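Local atomic coordinates of probable histone-lysine N-methyltransferase, H3 lysine-9 specific SUVH9 (Arabidopsis thaliana, PDB entry 4NJ5), a protein that takes part in gene silencing and RNA-directed DNA methylation, lacks methyltransferase activity and may recruit RNA polymerase V to methylated DNA. Residues Q284-F292 and H476-R485; A299-G309 and C340-R351. All coordinates share one frame; numbering follows the deposited sequence.

Contact 1 (Q284-F292 and H476-R485)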
loop_
_atom_site.group_PDB
_atom_site.type_symbol
_atom_site.label_atom_id
_atom_site.label_comp_id
_atom_site.label_asym_id
_atom_site.label_seq_id
_atom_site.Cartn_x
_atom_site.Cartn_y
_atom_site.Cartn_z
ATOM N N GLN A 284 14.616 4.601 18.262
ATOM C CA GLN A 284 15.035 5.784 17.523
ATOM C C GLN A 284 16.553 5.814 17.423
ATOM O O GLN A 284 17.244 5.396 18.348
ATOM C CB GLN A 284 14.538 7.055 18.213
ATOM C CG GLN A 284 13.032 7.127 18.394
ATOM C CD GLN A 284 12.579 8.491 18.876
ATOM O OE1 GLN A 284 12.654 9.478 18.141
ATOM N NE2 GLN A 284 12.119 8.556 20.120
ATOM N N THR A 285 17.064 6.310 16.301
ATOM C CA THR A 285 18.505 6.392 16.088
ATOM C C THR A 285 19.195 7.193 17.189
ATOM O O THR A 285 18.731 8.265 17.575
ATOM C CB THR A 285 18.840 7.002 14.710
ATOM O OG1 THR A 285 18.734 5.989 13.703
ATOM C CG2 THR A 285 20.257 7.572 14.690
ATOM N N SER A 286 20.292 6.649 17.705
ATOM C CA SER A 286 21.079 7.343 18.715
ATOM C C SER A 286 22.230 8.119 18.081
ATOM O O SER A 286 23.142 7.539 17.492
ATOM C CB SER A 286 21.608 6.360 19.756
ATOM O OG SER A 286 22.502 7.007 20.645
ATOM N N PHE A 287 22.172 9.439 18.199
ATOM C CA PHE A 287 23.221 10.303 17.684
ATOM C C PHE A 287 24.303 10.468 18.748
ATOM O O PHE A 287 24.028 10.298 19.934
ATOM C CB PHE A 287 22.628 11.645 17.242
ATOM C CG PHE A 287 21.729 11.533 16.039
ATOM C CD1 PHE A 287 22.264 11.296 14.782
ATOM C CD2 PHE A 287 20.350 11.651 16.163
ATOM C CE1 PHE A 287 21.445 11.181 13.671
ATOM C CE2 PHE A 287 19.521 11.538 15.049
ATOM C CZ PHE A 287 20.070 11.304 13.805
ATOM N N PRO A 288 25.544 10.764 18.326
ATOM C CA PRO A 288 26.664 10.868 19.269
ATOM C C PRO A 288 26.409 11.886 20.370
ATOM O O PRO A 288 25.958 12.993 20.081
ATOM C CB PRO A 288 27.836 11.319 18.384
ATOM C CG PRO A 288 27.223 11.787 17.109
ATOM C CD PRO A 288 25.986 10.969 16.937
ATOM N N PRO A 289 26.686 11.500 21.625
ATOM C CA PRO A 289 26.489 12.359 22.794
ATOM C C PRO A 289 27.202 13.689 22.615
ATOM O O PRO A 289 28.391 13.713 22.291
ATOM C CB PRO A 289 27.140 11.560 23.927
ATOM C CG PRO A 289 27.050 10.148 23.488
ATOM C CD PRO A 289 27.229 10.183 21.997
ATOM N N GLY A 290 26.472 14.782 22.808
ATOM C CA GLY A 290 27.043 16.102 22.644
ATOM C C GLY A 290 26.897 16.647 21.238
ATOM O O GLY A 290 27.743 17.412 20.776
ATOM N N LEU A 291 25.830 16.256 20.552
ATOM C CA LEU A 291 25.421 16.886 19.328
ATOM C C LEU A 291 24.246 17.754 19.611
ATOM O O LEU A 291 24.103 18.839 19.086
ATOM C CB LEU A 291 24.964 15.866 18.298
ATOM C CG LEU A 291 24.220 16.506 17.109
ATOM C CD1 LEU A 291 25.059 16.374 15.881
ATOM C CD2 LEU A 291 22.834 15.976 16.838
ATOM N N PHE A 292 23.369 17.226 20.436
ATOM C CA PHE A 292 22.118 17.880 20.660
ATOM C C PHE A 292 22.223 19.198 21.413
ATOM O O PHE A 292 23.082 19.411 22.242
ATOM C CB PHE A 292 21.161 16.944 21.396
ATOM C CG PHE A 292 20.589 15.824 20.532
ATOM C CD1 PHE A 292 20.954 15.677 19.212
ATOM C CD2 PHE A 292 19.701 14.919 21.060
ATOM C CE1 PHE A 292 20.458 14.636 18.460
ATOM C CE2 PHE A 292 19.175 13.893 20.309
ATOM C CZ PHE A 292 19.558 13.748 19.011
ATOM N N HIS A 476 13.491 16.380 12.763
ATOM C CA HIS A 476 12.471 16.891 13.630
ATOM C C HIS A 476 12.946 17.319 14.966
ATOM O O HIS A 476 12.697 18.421 15.388
ATOM C CB HIS A 476 11.271 15.988 13.724
ATOM C CG HIS A 476 11.568 14.663 14.283
ATOM N ND1 HIS A 476 11.541 14.415 15.566
ATOM C CD2 HIS A 476 11.905 13.508 13.677
ATOM C CE1 HIS A 476 11.847 13.157 15.760
ATOM N NE2 HIS A 476 12.038 12.607 14.604
ATOM N N ASP A 477 13.534 16.408 15.690
ATOM C CA ASP A 477 14.059 16.689 16.997
ATOM C C ASP A 477 15.327 17.552 17.118
ATOM O O ASP A 477 15.532 18.147 18.107
ATOM C CB ASP A 477 14.124 15.426 17.824
ATOM C CG ASP A 477 15.054 14.449 17.272
ATOM O OD1 ASP A 477 15.217 14.404 16.066
ATOM O OD2 ASP A 477 15.598 13.723 18.063
ATOM N N HIS A 478 16.155 17.566 16.105
ATOM C CA HIS A 478 17.345 18.342 16.076
ATOM C C HIS A 478 17.469 19.014 14.763
ATOM O O HIS A 478 16.734 18.690 13.871
ATOM C CB HIS A 478 18.545 17.490 16.382
ATOM C CG HIS A 478 19.059 16.691 15.240
ATOM N ND1 HIS A 478 19.619 17.225 14.192
ATOM C CD2 HIS A 478 19.139 15.358 15.063
ATOM C CE1 HIS A 478 20.004 16.294 13.374
ATOM N NE2 HIS A 478 19.719 15.148 13.905
ATOM N N ASN A 479 18.372 19.966 14.626
ATOM C CA ASN A 479 18.543 20.680 13.361
ATOM C C ASN A 479 19.922 20.627 12.702
ATOM O O ASN A 479 20.348 21.589 12.068
ATOM C CB ASN A 479 18.076 22.130 13.493
ATOM C CG ASN A 479 16.813 22.396 12.708
ATOM O OD1 ASN A 479 16.519 21.702 11.735
ATOM N ND2 ASN A 479 16.055 23.398 13.127
ATOM N N SER A 480 20.604 19.496 12.829
ATOM C CA SER A 480 21.892 19.318 12.174
ATOM C C SER A 480 21.723 18.661 10.811
ATOM O O SER A 480 21.312 17.505 10.728
ATOM C CB SER A 480 22.822 18.470 13.039
ATOM O OG SER A 480 24.031 18.188 12.354
ATOM N N LEU A 481 22.047 19.397 9.750
ATOM C CA LEU A 481 21.978 18.866 8.387
ATOM C C LEU A 481 22.844 17.622 8.195
ATOM O O LEU A 481 22.553 16.780 7.348
ATOM C CB LEU A 481 22.385 19.930 7.363
ATOM C CG LEU A 481 21.377 21.013 6.965
ATOM C CD1 LEU A 481 19.982 20.722 7.501
ATOM C CD2 LEU A 481 21.852 22.389 7.404
ATOM N N MET A 482 23.907 17.514 8.984
ATOM C CA MET A 482 24.835 16.394 8.870
ATOM C C MET A 482 24.230 15.093 9.391
ATOM O O MET A 482 24.637 14.005 8.979
ATOM C CB MET A 482 26.130 16.697 9.626
ATOM C CG MET A 482 26.782 18.030 9.270
ATOM S SD MET A 482 27.653 18.034 7.687
ATOM C CE MET A 482 26.375 18.603 6.564
ATOM N N PHE A 483 23.260 15.202 10.292
ATOM C CA PHE A 483 22.708 14.015 10.940
ATOM C C PHE A 483 21.182 13.894 10.906
ATOM O O PHE A 483 20.552 13.761 11.954
ATOM C CB PHE A 483 23.193 13.937 12.388
ATOM C CG PHE A 483 24.611 13.466 12.528
ATOM C CD1 PHE A 483 24.922 12.125 12.387
ATOM C CD2 PHE A 483 25.631 14.361 12.810
ATOM C CE1 PHE A 483 26.224 11.685 12.518
ATOM C CE2 PHE A 483 26.938 13.926 12.941
ATOM C CZ PHE A 483 27.233 12.586 12.796
ATOM N N PRO A 484 20.580 13.909 9.707
ATOM C CA PRO A 484 19.128 13.731 9.690
ATOM C C PRO A 484 18.774 12.284 9.990
ATOM O O PRO A 484 19.626 11.407 9.865
ATOM C CB PRO A 484 18.759 14.063 8.246
ATOM C CG PRO A 484 19.959 13.648 7.469
ATOM C CD PRO A 484 21.143 13.972 8.345
ATOM N N ARG A 485 17.532 12.032 10.381
ATOM C CA ARG A 485 17.097 10.667 10.621
ATOM C C ARG A 485 16.760 9.960 9.312
ATOM O O ARG A 485 16.538 10.598 8.282
ATOM C CB ARG A 485 15.913 10.636 11.588
ATOM C CG ARG A 485 16.247 11.248 12.938
ATOM C CD ARG A 485 15.196 10.954 13.985
ATOM N NE ARG A 485 15.636 11.420 15.294
ATOM C CZ ARG A 485 16.260 10.663 16.192
ATOM N NH1 ARG A 485 16.630 11.182 17.358
ATOM N NH2 ARG A 485 16.511 9.387 15.927
HETATM O O HOH W 1 12.673 9.845 15.697
HETATM O O HOH W 2 17.734 10.127 20.025
#

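Contact 2 (A299-G309 and C340-R351). With ZN (zinc ion), chain C; ZN (zinc ion), chain B; ZN (zinc ion), chain D.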
loop_
_atom_site.group_PDB
_atom_site.type_symbol
_atom_site.label_atom_id
_atom_site.label_comp_id
_atom_site.label_asym_id
_atom_site.label_seq_id
_atom_site.Cartn_x
_atom_site.Cartn_y
_atom_site.Cartn_z
ATOM N N ALA A 299 16.937 27.263 17.042
ATOM C CA ALA A 299 16.216 27.253 15.758
ATOM C C ALA A 299 14.876 28.010 15.849
ATOM O O ALA A 299 14.357 28.264 16.911
ATOM C CB ALA A 299 15.993 25.827 15.282
ATOM N N SER A 300 14.298 28.346 14.721
ATOM C CA SER A 300 13.009 29.001 14.720
ATOM C C SER A 300 11.909 28.065 14.211
ATOM O O SER A 300 12.157 27.226 13.352
ATOM C CB SER A 300 13.095 30.241 13.848
ATOM O OG SER A 300 13.802 29.917 12.670
ATOM N N GLY A 301 10.701 28.225 14.751
ATOM C CA GLY A 301 9.564 27.413 14.368
ATOM C C GLY A 301 8.496 28.242 13.687
ATOM O O GLY A 301 8.518 29.474 13.760
ATOM N N CYS A 302 7.562 27.576 13.017
ATOM C CA CYS A 302 6.443 28.289 12.418
ATOM C C CYS A 302 5.406 28.640 13.485
ATOM O O CYS A 302 5.476 28.157 14.619
ATOM C CB CYS A 302 5.812 27.477 11.286
ATOM S SG CYS A 302 5.017 25.966 11.830
ATOM N N ASP A 303 4.446 29.481 13.111
ATOM C CA ASP A 303 3.439 29.979 14.044
ATOM C C ASP A 303 2.029 29.526 13.666
ATOM O O ASP A 303 1.063 30.269 13.844
ATOM C CB ASP A 303 3.498 31.508 14.102
ATOM C CG ASP A 303 3.305 32.156 12.740
ATOM O OD1 ASP A 303 3.198 31.425 11.733
ATOM O OD2 ASP A 303 3.271 33.403 12.671
ATOM N N CYS A 304 1.920 28.305 13.148
ATOM C CA CYS A 304 0.648 27.785 12.646
ATOM C C CYS A 304 -0.189 27.144 13.743
ATOM O O CYS A 304 -0.347 25.925 13.782
ATOM C CB CYS A 304 0.892 26.771 11.527
ATOM S SG CYS A 304 1.778 27.456 10.128
ATOM N N VAL A 305 -0.751 27.979 14.612
ATOM C CA VAL A 305 -1.456 27.511 15.803
ATOM C C VAL A 305 -2.655 26.599 15.518
ATOM O O VAL A 305 -3.176 25.960 16.431
ATOM C CB VAL A 305 -1.902 28.695 16.675
ATOM C CG1 VAL A 305 -0.690 29.510 17.100
ATOM C CG2 VAL A 305 -2.890 29.564 15.915
ATOM N N ASN A 306 -3.085 26.536 14.261
ATOM C CA ASN A 306 -4.140 25.605 13.863
ATOM C C ASN A 306 -3.661 24.499 12.929
ATOM O O ASN A 306 -4.473 23.833 12.279
ATOM C CB ASN A 306 -5.311 26.345 13.216
ATOM C CG ASN A 306 -6.346 26.784 14.224
ATOM O OD1 ASN A 306 -6.980 25.956 14.878
ATOM N ND2 ASN A 306 -6.535 28.091 14.348
ATOM N N GLY A 307 -2.347 24.301 12.867
ATOM C CA GLY A 307 -1.768 23.313 11.974
ATOM C C GLY A 307 -1.198 23.961 10.726
ATOM O O GLY A 307 -1.733 24.959 10.241
ATOM N N CYS A 308 -0.107 23.405 10.206
ATOM C CA CYS A 308 0.513 23.959 9.006
ATOM C C CYS A 308 -0.413 23.858 7.805
ATOM O O CYS A 308 -0.934 22.790 7.499
ATOM C CB CYS A 308 1.844 23.269 8.691
ATOM S SG CYS A 308 3.205 23.729 9.784
ATOM N N GLY A 309 -0.620 24.986 7.141
ATOM C CA GLY A 309 -1.354 25.025 5.893
ATOM C C GLY A 309 -0.409 25.389 4.766
ATOM O O GLY A 309 0.415 24.576 4.354
ATOM N N CYS A 340 7.965 19.897 11.644
ATOM C CA CYS A 340 7.849 20.859 12.729
ATOM C C CYS A 340 8.399 20.267 14.018
ATOM O O CYS A 340 8.285 19.066 14.256
ATOM C CB CYS A 340 6.397 21.275 12.919
ATOM S SG CYS A 340 5.691 22.073 11.473
ATOM N N GLY A 341 9.003 21.116 14.842
ATOM C CA GLY A 341 9.548 20.687 16.117
ATOM C C GLY A 341 9.009 21.497 17.280
ATOM O O GLY A 341 7.969 22.151 17.163
ATOM N N SER A 342 9.723 21.460 18.403
ATOM C CA SER A 342 9.279 22.136 19.616
ATOM C C SER A 342 9.227 23.653 19.449
ATOM O O SER A 342 8.472 24.333 20.142
ATOM C CB SER A 342 10.167 21.756 20.806
ATOM O OG SER A 342 11.527 22.064 20.556
ATOM N N ALA A 343 10.024 24.180 18.528
ATOM C CA ALA A 343 10.014 25.614 18.261
ATOM C C ALA A 343 8.751 26.038 17.503
ATOM O O ALA A 343 8.387 27.213 17.498
ATOM C CB ALA A 343 11.269 26.033 17.506
ATOM N N CYS A 344 8.082 25.080 16.868
ATOM C CA CYS A 344 6.843 25.379 16.153
ATOM C C CYS A 344 5.639 25.438 17.089
ATOM O O CYS A 344 5.591 24.747 18.108
ATOM C CB CYS A 344 6.604 24.369 15.031
ATOM S SG CYS A 344 7.908 24.371 13.786
ATOM N N GLN A 345 4.668 26.272 16.735
ATOM C CA GLN A 345 3.506 26.502 17.581
ATOM C C GLN A 345 2.288 25.717 17.110
ATOM O O GLN A 345 1.200 25.848 17.670
ATOM C CB GLN A 345 3.195 27.995 17.654
ATOM C CG GLN A 345 4.268 28.796 18.370
ATOM C CD GLN A 345 4.088 30.291 18.215
ATOM O OE1 GLN A 345 4.227 30.830 17.120
ATOM N NE2 GLN A 345 3.777 30.969 19.315
ATOM N N CYS A 346 2.473 24.902 16.079
ATOM C CA CYS A 346 1.414 24.012 15.632
ATOM C C CYS A 346 1.239 22.875 16.635
ATOM O O CYS A 346 2.196 22.482 17.304
ATOM C CB CYS A 346 1.710 23.470 14.227
ATOM S SG CYS A 346 3.363 22.781 14.015
ATOM N N PRO A 347 0.006 22.362 16.761
ATOM C CA PRO A 347 -0.319 21.246 17.655
ATOM C C PRO A 347 0.191 19.919 17.091
ATOM O O PRO A 347 0.657 19.894 15.953
ATOM C CB PRO A 347 -1.850 21.266 17.676
ATOM C CG PRO A 347 -2.226 21.833 16.357
ATOM C CD PRO A 347 -1.191 22.878 16.071
ATOM N N PRO A 348 0.129 18.834 17.882
ATOM C CA PRO A 348 0.531 17.502 17.414
ATOM C C PRO A 348 -0.216 17.027 16.167
ATOM O O PRO A 348 0.310 16.197 15.426
ATOM C CB PRO A 348 0.185 16.605 18.601
ATOM C CG PRO A 348 0.381 17.483 19.776
ATOM C CD PRO A 348 -0.081 18.852 19.343
ATOM N N SER A 349 -1.416 17.548 15.936
ATOM C CA SER A 349 -2.224 17.117 14.798
ATOM C C SER A 349 -1.767 17.722 13.469
ATOM O O SER A 349 -2.303 17.377 12.416
ATOM C CB SER A 349 -3.696 17.456 15.027
ATOM O OG SER A 349 -3.914 18.849 14.897
ATOM N N CYS A 350 -0.794 18.628 13.517
ATOM C CA CYS A 350 -0.277 19.252 12.301
ATOM C C CYS A 350 0.233 18.223 11.288
ATOM O O CYS A 350 0.896 17.252 11.653
ATOM C CB CYS A 350 0.844 20.236 12.630
ATOM S SG CYS A 350 1.727 20.813 11.167
ATOM N N ARG A 351 -0.073 18.451 10.014
ATOM C CA ARG A 351 0.311 17.519 8.953
ATOM C C ARG A 351 1.825 17.424 8.747
ATOM O O ARG A 351 2.304 16.526 8.060
ATOM C CB ARG A 351 -0.364 17.893 7.631
ATOM C CG ARG A 351 0.198 19.147 6.974
ATOM C CD ARG A 351 -0.455 19.393 5.622
ATOM N NE ARG A 351 -0.163 20.726 5.104
ATOM C CZ ARG A 351 0.380 20.965 3.915
ATOM N NH1 ARG A 351 0.695 19.960 3.111
ATOM N NH2 ARG A 351 0.610 22.212 3.529
HETATM ZN ZN ZN C . 3.333 22.470 11.699
HETATM ZN ZN ZN B . 6.578 24.248 11.754
HETATM ZN ZN ZN D . 3.529 26.002 9.753
HETATM O O HOH W 3 -3.884 20.565 12.940
HETATM O O HOH W 4 -1.661 20.727 9.202
#

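Contact 1 (Q284-F292 and H476-R485)
Thr285 lies beside Arg485, Phe287 beside Phe483 and Phe292 beside His478, so the two irregular segments run antiparallel, too far apart to pair as strands; their closest CA atoms, those of Phe292 and His478, are 6.6 Å apart. A type I turn from Ser480 to Phe483 folds the SET-domain segment back, and the pre-SET side chains pack on His478, Phe483 and Arg485, on both sides of the turn in sequence. Phe287, His478, Phe483 and Phe292 form an aromatic cluster, the poorly ordered Phe292 setting CE1 against His478 CD2. The edge of His478 points at one face of Phe287 in a T-shaped pair (centroids 5.0 Å apart), while Thr285 CG2 rests on the opposite face. Phe287 CE1 packs on Phe483 CB at 3.5 Å, and Phe287 CE2 sits over the guanidinium of Arg485, 3.6 Å from CZ. Leu291 sends CD2 squarely over the His478 ring, 4.2 Å from the centroid, and turns CD1 to Phe483. His478, its CG between backbone N and carbonyl carbon (chi1 81°), turns back over its own loop: ND1 accepts Ser480 N at 2.8 Å, so a neutral ring is probably protonated on NE2, which lies close to Phe483 O in a bond modelled too short to be relied on. Arg485, extended from CG to NE, grips Asp477 side-on, NE to OD1 and NH1 to OD2 (2.8 Å). Its NH2 crosses to a lone pair of Thr285 O at 3.0 Å, and also forms a salt bridge with Glu389. A water joins Thr285 O and Arg485 NH1. With its long chain and flat, N-H-rich guanidinium, arginine can flank an aromatic ring while two carboxylates probably balance its buried charge, fixing the pre-SET loop to the SET domain.

Contact 2 (A299-G309 and C340-R351)
The triangular three-zinc, nine-cysteine cluster of the pre-SET domain is assembled here from A299-G309 and C340-R351, with Cys312 and Cys314 completing two of the sites. Cys302, Cys308 and Cys340 each bridge two metals, a role suited to a thiolate sulfur with several lone pairs. The zinc held by Cys308, Cys340, Cys346 and Cys350 takes all its ligands from the two segments; its bond to Cys308 SG is 2.3 Å long. A backbone N-H supports a sulfur where Cys302 N donates to Cys344 SG. Separately, a 2.9 Å backbone bond from Gln345 N to Cys302 O ties the two segments together. Gly301 fits because a CB would collide with the Ala343-Cys344 peptide. Arg351, its CG set between backbone N and carbonyl carbon (chi1 72°), reaches round to C308-G309: NE donates to Cys308 O, and NH2 meets Gly309 O nearly in the guanidinium plane, at a distance modelled rather short. A leucine here would probably leave Gly309 O and Tyr324 O, which NH1 holds, without these partners and Cys308 O relying on its water. Beside this grip, Cys308 N points almost straight at zinc-bound Cys350 SG, 3.3 Å away with an N-H...S angle of 163°.

Contact 2 is nested within the loop that contact 1 closes: the chain leaves contact 1 at Phe292, passes through the unmodelled residues 293-296 and reaches contact 2 at Ala299 and its first zinc ligand at Cys302. The centres lie 20 Å apart, yet the two contacts touch where Asn479 ND2 packs 3.2 Å from Ala299 CB, although Ala299 is poorly ordered. A second approach is made by His476, whose side chain is about 7 Å from that of Cys340 and about 10 Å from a bound zinc ion. Gln356 bridges this interval, touching His476 and donating to Cys340 O. Contact 2 builds the pre-SET metal core, whereas contact 1 seats the preceding pre-SET loop on the SET domain.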